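Local coordinates for protein NADH oxidase (Thermus thermophilus, PDB 6RVB) that probably uses NADH to reduce coenzyme A disulfide, as an FAD-dependent flavoprotein of the class-III pyridine nucleotide-disulfide oxidoreductase family, at residues 49-54 with 168-173; 151-156 with 232-237; 18-23 with 309-314. All blocks are in the same frame, centred on the assembly; numbering follows the deposited sequence.

Interaction 1: 49-54 with 168-173; sequences VLSGEI and FRKRGL
At the end of helix 159-170, a Schellman turn sets Arg171 and Lys170 against Leu50, Ser51 and Glu53, where helix 46-50 gives way to a loop. Arg171 NE donates to the carbonyl O of Leu50 at 3.0 Å (159° at the hydrogen). The acceptor lies nearly in the guanidinium plane, and the N-H meets it close to the C=O axis. CG lies beside the same oxygen, and the bend at chi2 (-77°) keeps CD near it too. Arginine suits the place: its NE serves the carbonyl of Leu50 while its methylenes pack on Leu50 O and Ser51 O. Between the two polar contacts, Ser51 CB rests on Lys170 CB at 4.2 Å, a small residue where the backbones come closest. The Lys170 chain is extended beyond CG and crosses Glu53 at about a right angle; its NZ forms a weak salt bridge, 3.4 Å from both OE1 and OE2 of Glu53. Glu166, one helical turn back, is the stronger partner of that amine. Gly172 takes the positive phi (83°) that glycine tolerates best, with Gly172 N bonded to Arg169 O and Leu173 N to Phe168 O, as in a Schellman motif at a helix C-terminus.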
loop_
_atom_site.group_PDB
_atom_site.type_symbol
_atom_site.label_atom_id
_atom_site.label_comp_id
_atom_site.label_asym_id
_atom_site.label_seq_id
_atom_site.Cartn_x
_atom_site.Cartn_y
_atom_site.Cartn_z
ATOM N N VAL A 49 9.071 -13.511 18.993
ATOM C CA VAL A 49 9.312 -14.746 19.725
ATOM C C VAL A 49 9.507 -14.382 21.199
ATOM O O VAL A 49 8.817 -14.931 22.005
ATOM C CB VAL A 49 10.509 -15.523 19.117
ATOM C CG1 VAL A 49 10.982 -16.564 20.000
ATOM C CG2 VAL A 49 10.091 -16.087 17.910
ATOM N N LEU A 50 10.461 -13.500 21.518
ATOM C CA LEU A 50 10.529 -12.775 22.772
ATOM C C LEU A 50 9.142 -12.459 23.397
ATOM O O LEU A 50 8.957 -12.699 24.589
ATOM C CB LEU A 50 11.318 -11.492 22.523
ATOM C CG LEU A 50 12.736 -11.678 22.950
ATOM C CD1 LEU A 50 13.248 -13.183 22.886
ATOM C CD2 LEU A 50 13.582 -10.680 22.234
ATOM N N SER A 51 8.188 -11.964 22.606
ATOM C CA SER A 51 6.982 -11.468 23.163
ATOM C C SER A 51 6.057 -12.618 23.444
ATOM O O SER A 51 4.984 -12.445 24.030
ATOM C CB SER A 51 6.293 -10.577 22.174
ATOM O OG SER A 51 5.668 -11.368 21.189
ATOM N N GLY A 52 6.416 -13.814 22.990
ATOM C CA GLY A 52 5.511 -14.956 23.127
ATOM C C GLY A 52 4.530 -15.205 21.977
ATOM O O GLY A 52 4.007 -16.279 21.882
ATOM N N GLU A 53 4.290 -14.253 21.081
ATOM C CA GLU A 53 3.349 -14.453 19.982
ATOM C C GLU A 53 3.787 -15.565 19.005
ATOM O O GLU A 53 2.974 -16.199 18.361
ATOM C CB GLU A 53 3.066 -13.144 19.208
ATOM C CG GLU A 53 2.682 -11.976 20.056
ATOM C CD GLU A 53 2.751 -10.646 19.317
ATOM O OE1 GLU A 53 1.716 -10.318 18.652
ATOM O OE2 GLU A 53 3.825 -9.950 19.402
ATOM N N ILE A 54 5.067 -15.769 18.842
ATOM C CA ILE A 54 5.540 -16.944 18.149
ATOM C C ILE A 54 6.154 -17.844 19.204
ATOM O O ILE A 54 7.198 -17.527 19.826
ATOM C CB ILE A 54 6.634 -16.584 17.136
ATOM C CG1 ILE A 54 6.062 -15.696 16.073
ATOM C CG2 ILE A 54 7.326 -17.814 16.505
ATOM C CD1 ILE A 54 7.161 -15.165 15.255
ATOM N N PHE A 168 8.962 -6.819 25.534
ATOM C CA PHE A 168 8.996 -6.815 26.976
ATOM C C PHE A 168 7.669 -6.422 27.653
ATOM O O PHE A 168 7.371 -6.955 28.681
ATOM C CB PHE A 168 10.082 -5.882 27.454
ATOM C CG PHE A 168 11.453 -6.279 27.015
ATOM C CD1 PHE A 168 11.655 -7.473 26.417
ATOM C CD2 PHE A 168 12.547 -5.445 27.219
ATOM C CE1 PHE A 168 12.942 -7.838 25.995
ATOM C CE2 PHE A 168 13.824 -5.794 26.779
ATOM C CZ PHE A 168 14.029 -6.992 26.196
ATOM N N ARG A 169 6.885 -5.479 27.133
ATOM C CA ARG A 169 5.672 -5.129 27.854
ATOM C C ARG A 169 4.716 -6.324 27.751
ATOM O O ARG A 169 4.120 -6.751 28.747
ATOM C CB ARG A 169 5.052 -3.874 27.301
ATOM C CG ARG A 169 5.772 -2.666 27.595
ATOM C CD ARG A 169 5.553 -2.199 29.006
ATOM N NE ARG A 169 4.176 -1.884 29.296
ATOM C CZ ARG A 169 3.481 -2.488 30.242
ATOM N NH1 ARG A 169 4.082 -3.388 31.001
ATOM N NH2 ARG A 169 2.210 -2.150 30.428
ATOM N N LYS A 170 4.579 -6.879 26.549
ATOM C CA LYS A 170 3.703 -8.032 26.296
ATOM C C LYS A 170 4.070 -9.229 27.196
ATOM O O LYS A 170 3.326 -10.156 27.362
ATOM C CB LYS A 170 3.789 -8.491 24.818
ATOM C CG LYS A 170 3.101 -7.600 23.854
ATOM C CD LYS A 170 2.788 -8.205 22.491
ATOM C CE LYS A 170 2.167 -7.062 21.650
ATOM N NZ LYS A 170 1.778 -7.375 20.257
ATOM N N ARG A 171 5.261 -9.215 27.723
ATOM C CA ARG A 171 5.733 -10.226 28.653
ATOM C C ARG A 171 5.632 -9.799 30.107
ATOM O O ARG A 171 6.219 -10.382 30.974
ATOM C CB ARG A 171 7.170 -10.513 28.338
ATOM C CG ARG A 171 7.210 -11.376 27.167
ATOM C CD ARG A 171 6.852 -12.766 27.653
ATOM N NE ARG A 171 7.887 -13.683 27.259
ATOM C CZ ARG A 171 8.354 -14.615 28.047
ATOM N NH1 ARG A 171 7.837 -14.780 29.266
ATOM N NH2 ARG A 171 9.314 -15.376 27.584
ATOM N N GLY A 172 4.889 -8.737 30.345
ATOM C CA GLY A 172 4.758 -8.249 31.679
ATOM C C GLY A 172 5.748 -7.367 32.337
ATOM O O GLY A 172 5.360 -6.891 33.359
ATOM N N LEU A 173 6.953 -7.144 31.828
ATOM C CA LEU A 173 7.951 -6.323 32.550
ATOM C C LEU A 173 7.543 -4.866 32.556
ATOM O O LEU A 173 6.677 -4.440 31.773
ATOM C CB LEU A 173 9.370 -6.433 31.994
ATOM C CG LEU A 173 9.814 -7.691 31.322
ATOM C CD1 LEU A 173 11.253 -7.724 31.285
ATOM C CD2 LEU A 173 9.348 -8.862 32.000
#

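Interaction 2: 151-156 with 232-237; sequences RAAILG and VPADLV. With NAD (nicotinamide-adenine-dinucleotide), chain F.
Asp235 has its CG between the backbone N and the carbonyl carbon (chi1 48°), and with chi2 at -82° its OD1 comes to the start of strand 151-155. There OD1 accepts from Arg151 N at 2.9 Å, on the syn side and 25° out of the carboxylate plane, while OD2 takes the neighbouring amide of Arg150. A short carboxylate suits this place, able to receive two successive N-H groups. The Arg151 guanidinium stays beyond salt-bridge range of the same acid. Arg151 O receives two weak bonds, from the amides of Asp235 and Leu236. The strands then run parallel, as in the Rossmann-type NAD-binding domain: Ala153 N donates to Leu236 O at 2.9 Å, and the same oxygen has a CA-H...O contact with Ala152 CA. On one face Ala152 CB meets Leu236 CG at 4.1 Å; on the other Ala153 CB meets Ala234 CB at 3.9 Å. Alanine's lone methyl fits beside Leu236 and Ala234, and on the Ala152 face it leaves room for Phe168 of helix 159-170. Where strand 151-155 ends, Leu155 CD2 touches the adenine amino nitrogen N6A of NAD at 3.5 Å, and just beyond it Gly156 CA lies 3.5 Å from C2B of the NAD ribose.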
loop_
_atom_site.group_PDB
_atom_site.type_symbol
_atom_site.label_atom_id
_atom_site.label_comp_id
_atom_site.label_asym_id
_atom_site.label_seq_id
_atom_site.Cartn_x
_atom_site.Cartn_y
_atom_site.Cartn_z
ATOM N N ARG A 151 11.855 -5.589 35.847
ATOM C CA ARG A 151 12.003 -4.201 35.493
ATOM C C ARG A 151 13.026 -4.161 34.299
ATOM O O ARG A 151 14.192 -4.611 34.422
ATOM C CB ARG A 151 12.523 -3.438 36.738
ATOM C CG ARG A 151 11.482 -2.849 37.623
ATOM C CD ARG A 151 11.991 -2.499 39.037
ATOM N NE ARG A 151 11.021 -2.900 40.084
ATOM C CZ ARG A 151 11.150 -3.989 40.864
ATOM N NH1 ARG A 151 12.211 -4.777 40.736
ATOM N NH2 ARG A 151 10.235 -4.313 41.776
ATOM N N ALA A 152 12.654 -3.653 33.121
ATOM C CA ALA A 152 13.690 -3.587 32.070
ATOM C C ALA A 152 14.008 -2.153 31.708
ATOM O O ALA A 152 13.151 -1.244 31.822
ATOM C CB ALA A 152 13.305 -4.359 30.874
ATOM N N ALA A 153 15.268 -1.958 31.329
ATOM C CA ALA A 153 15.716 -0.695 30.730
ATOM C C ALA A 153 16.291 -0.988 29.345
ATOM O O ALA A 153 17.158 -1.857 29.184
ATOM C CB ALA A 153 16.776 0.014 31.602
ATOM N N ILE A 154 15.809 -0.272 28.338
ATOM C CA ILE A 154 16.359 -0.429 27.010
ATOM C C ILE A 154 17.088 0.848 26.651
ATOM O O ILE A 154 16.490 1.912 26.639
ATOM C CB ILE A 154 15.179 -0.634 26.039
ATOM C CG1 ILE A 154 14.430 -1.901 26.338
ATOM C CG2 ILE A 154 15.614 -0.653 24.580
ATOM C CD1 ILE A 154 13.218 -1.908 25.725
ATOM N N LEU A 155 18.379 0.766 26.420
ATOM C CA LEU A 155 19.103 1.912 25.901
ATOM C C LEU A 155 18.861 2.011 24.424
ATOM O O LEU A 155 19.229 1.128 23.727
ATOM C CB LEU A 155 20.601 1.711 26.080
ATOM C CG LEU A 155 21.104 2.487 27.283
ATOM C CD1 LEU A 155 20.773 1.703 28.467
ATOM C CD2 LEU A 155 22.529 2.688 27.211
ATOM N N GLY A 156 18.255 3.053 23.921
ATOM C CA GLY A 156 18.209 3.199 22.486
ATOM C C GLY A 156 16.838 3.213 21.909
ATOM O O GLY A 156 16.253 2.189 21.983
ATOM N N VAL A 232 17.581 4.528 37.265
ATOM C CA VAL A 232 16.510 3.632 36.871
ATOM C C VAL A 232 16.778 2.282 37.458
ATOM O O VAL A 232 17.758 1.651 37.187
ATOM C CB VAL A 232 16.403 3.448 35.369
ATOM C CG1 VAL A 232 15.336 2.447 35.053
ATOM C CG2 VAL A 232 16.105 4.773 34.682
ATOM N N PRO A 233 15.906 1.807 38.302
ATOM C CA PRO A 233 16.242 0.446 38.691
ATOM C C PRO A 233 15.821 -0.534 37.595
ATOM O O PRO A 233 14.757 -0.353 36.990
ATOM C CB PRO A 233 15.415 0.276 39.955
ATOM C CG PRO A 233 14.348 1.248 39.886
ATOM C CD PRO A 233 14.838 2.393 39.133
ATOM N N ALA A 234 16.625 -1.557 37.367
ATOM C CA ALA A 234 16.356 -2.519 36.297
ATOM C C ALA A 234 17.139 -3.852 36.422
ATOM O O ALA A 234 18.344 -3.834 36.557
ATOM C CB ALA A 234 16.711 -1.882 35.049
ATOM N N ASP A 235 16.490 -5.010 36.357
ATOM C CA ASP A 235 17.253 -6.296 36.454
ATOM C C ASP A 235 17.530 -6.956 35.107
ATOM O O ASP A 235 18.173 -8.012 35.035
ATOM C CB ASP A 235 16.525 -7.297 37.274
ATOM C CG ASP A 235 15.096 -7.407 36.861
ATOM O OD1 ASP A 235 14.228 -6.543 37.301
ATOM O OD2 ASP A 235 14.884 -8.358 36.077
ATOM N N LEU A 236 17.005 -6.324 34.054
ATOM C CA LEU A 236 17.319 -6.652 32.706
ATOM C C LEU A 236 17.438 -5.361 31.910
ATOM O O LEU A 236 16.479 -4.546 31.868
ATOM C CB LEU A 236 16.236 -7.576 32.145
ATOM C CG LEU A 236 15.701 -7.712 30.703
ATOM C CD1 LEU A 236 16.710 -7.429 29.775
ATOM C CD2 LEU A 236 15.356 -9.072 30.479
ATOM N N VAL A 237 18.616 -5.195 31.289
ATOM C CA VAL A 237 18.878 -4.127 30.369
ATOM C C VAL A 237 19.290 -4.671 28.999
ATOM O O VAL A 237 20.178 -5.532 28.934
ATOM C CB VAL A 237 19.844 -2.999 30.941
ATOM C CG1 VAL A 237 20.091 -3.157 32.392
ATOM C CG2 VAL A 237 21.109 -2.827 30.185
HETATM P PA NAD F . 19.667 2.532 15.560
HETATM O O1A NAD F . 18.482 2.465 14.627
HETATM O O2A NAD F . 20.902 3.122 15.117
HETATM O O5B NAD F . 19.269 3.307 16.934
HETATM C C5B NAD F . 19.013 4.731 17.201
HETATM C C4B NAD F . 19.897 5.312 18.356
HETATM O O4B NAD F . 19.902 6.514 19.176
HETATM C C3B NAD F . 19.661 4.278 19.340
HETATM O O3B NAD F . 20.229 3.218 18.686
HETATM C C2B NAD F . 20.545 4.797 20.429
HETATM O O2B NAD F . 21.832 4.304 20.776
HETATM C C1B NAD F . 20.993 6.114 20.014
HETATM N N9A NAD F . 21.221 6.083 21.514
HETATM C C8A NAD F . 20.314 6.175 22.606
HETATM N N7A NAD F . 20.876 6.078 23.864
HETATM C C5A NAD F . 22.155 5.886 23.582
HETATM C C6A NAD F . 23.111 5.739 24.491
HETATM N N6A NAD F . 22.656 5.806 25.683
HETATM N N1A NAD F . 24.398 5.512 24.099
HETATM C C2A NAD F . 24.595 5.449 22.708
HETATM N N3A NAD F . 23.595 5.573 21.739
HETATM C C4A NAD F . 22.397 5.819 22.184
HETATM O O3 NAD F . 20.057 1.051 15.864
HETATM P PN NAD F . 19.179 -0.291 16.081
HETATM O O1N NAD F . 20.180 -1.127 16.910
HETATM O O2N NAD F . 17.829 -0.067 16.603
HETATM O O5D NAD F . 18.940 -0.695 14.564
HETATM C C5D NAD F . 19.164 -2.017 14.135
HETATM C C4D NAD F . 19.211 -2.252 12.617
HETATM O O4D NAD F . 18.833 -3.591 12.205
HETATM C C3D NAD F . 18.276 -1.253 11.983
HETATM O O3D NAD F . 18.845 0.038 11.678
HETATM C C2D NAD F . 17.934 -2.052 10.763
HETATM O O2D NAD F . 19.023 -2.031 9.910
HETATM C C1D NAD F . 17.836 -3.473 11.246
HETATM N N1N NAD F . 16.459 -3.467 11.797
HETATM C C2N NAD F . 15.408 -3.120 10.955
HETATM C C3N NAD F . 14.057 -3.058 11.375
HETATM C C7N NAD F . 12.922 -2.682 10.420
HETATM O O7N NAD F . 13.137 -2.051 9.177
HETATM N N7N NAD F . 11.661 -2.941 10.786
HETATM C C4N NAD F . 13.772 -3.371 12.714
HETATM C C5N NAD F . 14.812 -3.698 13.568
HETATM C C6N NAD F . 16.141 -3.732 13.101
#

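Interaction 3: 18-23 with 309-314; sequences AAKAKR and AGSVIA. With COA (coenzyme A), chain G.
Lys20 leaves helix 13-24 toward Ser311 and Gly310 of helix 299-313, its CB pointing at the second helix and its CG anti to the backbone N (chi1 173°). CG lies 3.8 Å from both the N and the OG of Ser311. The chain bends at chi2 (59°), and CD continues past the hydroxyl. CE then comes alongside Ser311 OG at 3.2 Å, and NZ donates a hydrogen bond to the coenzyme A phosphate oxygen O8A at 2.9 Å. Glu24 holds the same amine by a salt bridge, so the cation would probably be steadied between an acid and a phosphate. An alanine here would probably leave O8A without its lysine charge and Glu24 without this mate, and would open a gap beside Ser311 OG. The two helices belong to the FAD-binding part of the disulfide reductase fold; the segments 18-23 and 309-313 run at 26° to each other, their axes 7.3 Å apart at closest approach. Such closeness rests on Gly310, whose CA lies 4.0 Å from Ala21 CB: a CB at this glycine would clash with Ala21 N. A turn later, Ala314 CB packs on Ala21 O at 3.7 Å. Arg23 joins Lys20 at the coenzyme, its NH1 donating a weak bond to O8A, while its guanidinium has Lys20 CA over one face and C5B of coenzyme A over the other.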
loop_
_atom_site.group_PDB
_atom_site.type_symbol
_atom_site.label_atom_id
_atom_site.label_comp_id
_atom_site.label_asym_id
_atom_site.label_seq_id
_atom_site.Cartn_x
_atom_site.Cartn_y
_atom_site.Cartn_z
ATOM N N ALA A 18 24.166 -18.494 -1.801
ATOM C CA ALA A 18 24.249 -19.948 -1.879
ATOM C C ALA A 18 23.047 -20.526 -2.620
ATOM O O ALA A 18 23.200 -21.306 -3.503
ATOM C CB ALA A 18 24.370 -20.552 -0.554
ATOM N N ALA A 19 21.843 -20.136 -2.331
ATOM C CA ALA A 19 20.795 -20.946 -2.887
ATOM C C ALA A 19 20.584 -20.638 -4.333
ATOM O O ALA A 19 20.240 -21.516 -5.089
ATOM C CB ALA A 19 19.508 -20.745 -2.130
ATOM N N LYS A 20 20.762 -19.382 -4.704
ATOM C CA LYS A 20 20.445 -18.918 -6.027
ATOM C C LYS A 20 21.568 -19.396 -6.924
ATOM O O LYS A 20 21.316 -19.890 -7.991
ATOM C CB LYS A 20 20.351 -17.398 -6.030
ATOM C CG LYS A 20 20.178 -16.723 -7.357
ATOM C CD LYS A 20 18.895 -17.240 -7.995
ATOM C CE LYS A 20 18.599 -16.473 -9.243
ATOM N NZ LYS A 20 17.344 -16.943 -9.874
ATOM N N ALA A 21 22.810 -19.255 -6.524
ATOM C CA ALA A 21 23.897 -19.858 -7.317
ATOM C C ALA A 21 23.667 -21.291 -7.627
ATOM O O ALA A 21 23.855 -21.705 -8.741
ATOM C CB ALA A 21 25.257 -19.789 -6.620
ATOM N N LYS A 22 23.323 -22.076 -6.621
ATOM C CA LYS A 22 23.230 -23.498 -6.859
ATOM C C LYS A 22 22.079 -23.806 -7.799
ATOM O O LYS A 22 22.163 -24.695 -8.628
ATOM C CB LYS A 22 23.170 -24.284 -5.550
ATOM C CG LYS A 22 23.042 -25.741 -5.663
ATOM C CD LYS A 22 24.340 -26.271 -6.280
ATOM C CE LYS A 22 24.447 -27.783 -6.313
ATOM N NZ LYS A 22 25.860 -28.127 -6.374
ATOM N N ARG A 23 21.009 -23.049 -7.681
ATOM C CA ARG A 23 19.835 -23.230 -8.532
ATOM C C ARG A 23 20.189 -22.961 -9.972
ATOM O O ARG A 23 19.712 -23.609 -10.877
ATOM C CB ARG A 23 18.659 -22.350 -8.046
ATOM C CG ARG A 23 17.402 -22.281 -8.905
ATOM C CD ARG A 23 16.134 -21.477 -8.310
ATOM N NE ARG A 23 16.271 -21.479 -6.874
ATOM C CZ ARG A 23 16.436 -20.396 -6.097
ATOM N NH1 ARG A 23 16.396 -19.144 -6.588
ATOM N NH2 ARG A 23 16.624 -20.589 -4.786
ATOM N N ALA A 309 24.670 -11.686 -6.305
ATOM C CA ALA A 309 25.995 -12.328 -6.305
ATOM C C ALA A 309 25.863 -13.742 -6.821
ATOM O O ALA A 309 26.556 -14.148 -7.734
ATOM C CB ALA A 309 26.572 -12.345 -4.992
ATOM N N GLY A 310 24.946 -14.490 -6.243
ATOM C CA GLY A 310 24.695 -15.825 -6.728
ATOM C C GLY A 310 24.425 -15.965 -8.213
ATOM O O GLY A 310 25.125 -16.719 -8.858
ATOM N N SER A 311 23.389 -15.294 -8.737
ATOM C CA SER A 311 23.190 -15.203 -10.151
ATOM C C SER A 311 24.500 -14.867 -10.878
ATOM O O SER A 311 24.838 -15.530 -11.833
ATOM C CB SER A 311 22.204 -14.127 -10.445
ATOM O OG SER A 311 20.932 -14.678 -10.442
ATOM N N VAL A 312 25.241 -13.832 -10.460
ATOM C CA VAL A 312 26.328 -13.413 -11.287
ATOM C C VAL A 312 27.313 -14.511 -11.374
ATOM O O VAL A 312 27.751 -14.791 -12.410
ATOM C CB VAL A 312 26.984 -12.160 -10.790
ATOM C CG1 VAL A 312 28.409 -12.013 -11.330
ATOM C CG2 VAL A 312 26.174 -11.005 -11.162
ATOM N N ILE A 313 27.642 -15.109 -10.261
ATOM C CA ILE A 313 28.503 -16.271 -10.173
ATOM C C ILE A 313 28.057 -17.422 -11.019
ATOM O O ILE A 313 28.862 -17.970 -11.679
ATOM C CB ILE A 313 28.718 -16.740 -8.645
ATOM C CG1 ILE A 313 29.631 -15.746 -7.888
ATOM C CG2 ILE A 313 29.379 -18.083 -8.560
ATOM C CD1 ILE A 313 29.582 -15.886 -6.449
ATOM N N ALA A 314 26.792 -17.782 -10.999
ATOM C CA ALA A 314 26.341 -18.890 -11.808
ATOM C C ALA A 314 26.401 -18.585 -13.316
ATOM O O ALA A 314 26.020 -19.398 -14.147
ATOM C CB ALA A 314 24.916 -19.287 -11.403
HETATM N N1A COA G . 4.713 -17.951 -5.801
HETATM C C2A COA G . 5.468 -18.191 -6.905
HETATM N N3A COA G . 6.849 -18.199 -6.879
HETATM C C4A COA G . 7.596 -17.946 -5.762
HETATM C C5A COA G . 6.847 -17.655 -4.514
HETATM C C6A COA G . 5.323 -17.660 -4.562
HETATM N N6A COA G . 4.602 -17.374 -3.390
HETATM N N7A COA G . 7.758 -17.437 -3.540
HETATM C C8A COA G . 8.966 -17.556 -4.143
HETATM N N9A COA G . 8.891 -17.864 -5.459
HETATM C C1B COA G . 10.085 -18.081 -6.355
HETATM C C2B COA G . 10.962 -16.831 -6.461
HETATM O O2B COA G . 10.363 -16.020 -7.491
HETATM C C3B COA G . 12.363 -17.336 -6.837
HETATM O O3B COA G . 12.477 -17.395 -8.271
HETATM P P3B COA G . 13.744 -17.878 -9.141
HETATM O O7A COA G . 13.596 -17.019 -10.391
HETATM O O8A COA G . 14.980 -17.674 -8.295
HETATM O O9A COA G . 13.462 -19.347 -9.368
HETATM C C4B COA G . 12.375 -18.739 -6.293
HETATM O O4B COA G . 11.012 -19.114 -5.970
HETATM C C5B COA G . 13.293 -18.853 -5.070
HETATM O O5B COA G . 12.563 -18.478 -3.884
HETATM P P1A COA G . 12.825 -19.166 -2.441
HETATM O O1A COA G . 11.803 -18.541 -1.540
HETATM O O2A COA G . 12.929 -20.684 -2.641
HETATM O O3A COA G . 14.246 -18.464 -2.066
HETATM P P2A COA G . 15.760 -19.008 -2.142
HETATM O O4A COA G . 16.659 -18.039 -2.919
HETATM O O5A COA G . 15.849 -20.510 -2.446
HETATM O O6A COA G . 15.969 -18.792 -0.537
HETATM C CBP COA G . 16.951 -18.307 1.533
HETATM C CCP COA G . 17.175 -18.266 0.046
HETATM C CDP COA G . 15.550 -18.865 1.751
HETATM C CEP COA G . 17.932 -19.295 2.133
HETATM C CAP COA G . 17.156 -16.827 1.991
HETATM O OAP COA G . 16.170 -15.971 1.380
HETATM C C9P COA G . 17.084 -16.627 3.487
HETATM O O9P COA G . 17.999 -17.047 4.184
HETATM N N8P COA G . 16.020 -16.037 4.055
HETATM C C7P COA G . 15.882 -16.198 5.493
HETATM C C6P COA G . 16.657 -15.089 6.188
HETATM C C5P COA G . 15.927 -13.855 5.680
HETATM O O5P COA G . 16.181 -13.333 4.601
HETATM N N4P COA G . 14.986 -13.294 6.408
HETATM C C3P COA G . 14.980 -11.837 6.265
HETATM C C2P COA G . 16.262 -11.164 6.796
HETATM S S1P COA G . 15.968 -10.448 8.479
#

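Overall arrangement
Along the chain the segments come in the order 18-23, 49-54, 151-156, 168-173, 232-237, 309-314, so interactions 1 and 2 alternate and interaction 3 encloses both. The first two have centres about 15 Å apart and meet at the NAD-binding sheet: strand 151-155 of interaction 2 leads into helix 159-170 of interaction 1, and Phe168 and Leu173 pack on Ala152, Phe168 also on Ile154. Interaction 3 lies about 38 Å from the first and about 44 Å from the second between centres, touching neither. Helix 13-24 thus meets a much later helix beside coenzyme A, while the NAD-binding part is inserted within the sequence between, which also holds other strands of the FAD-binding sheet.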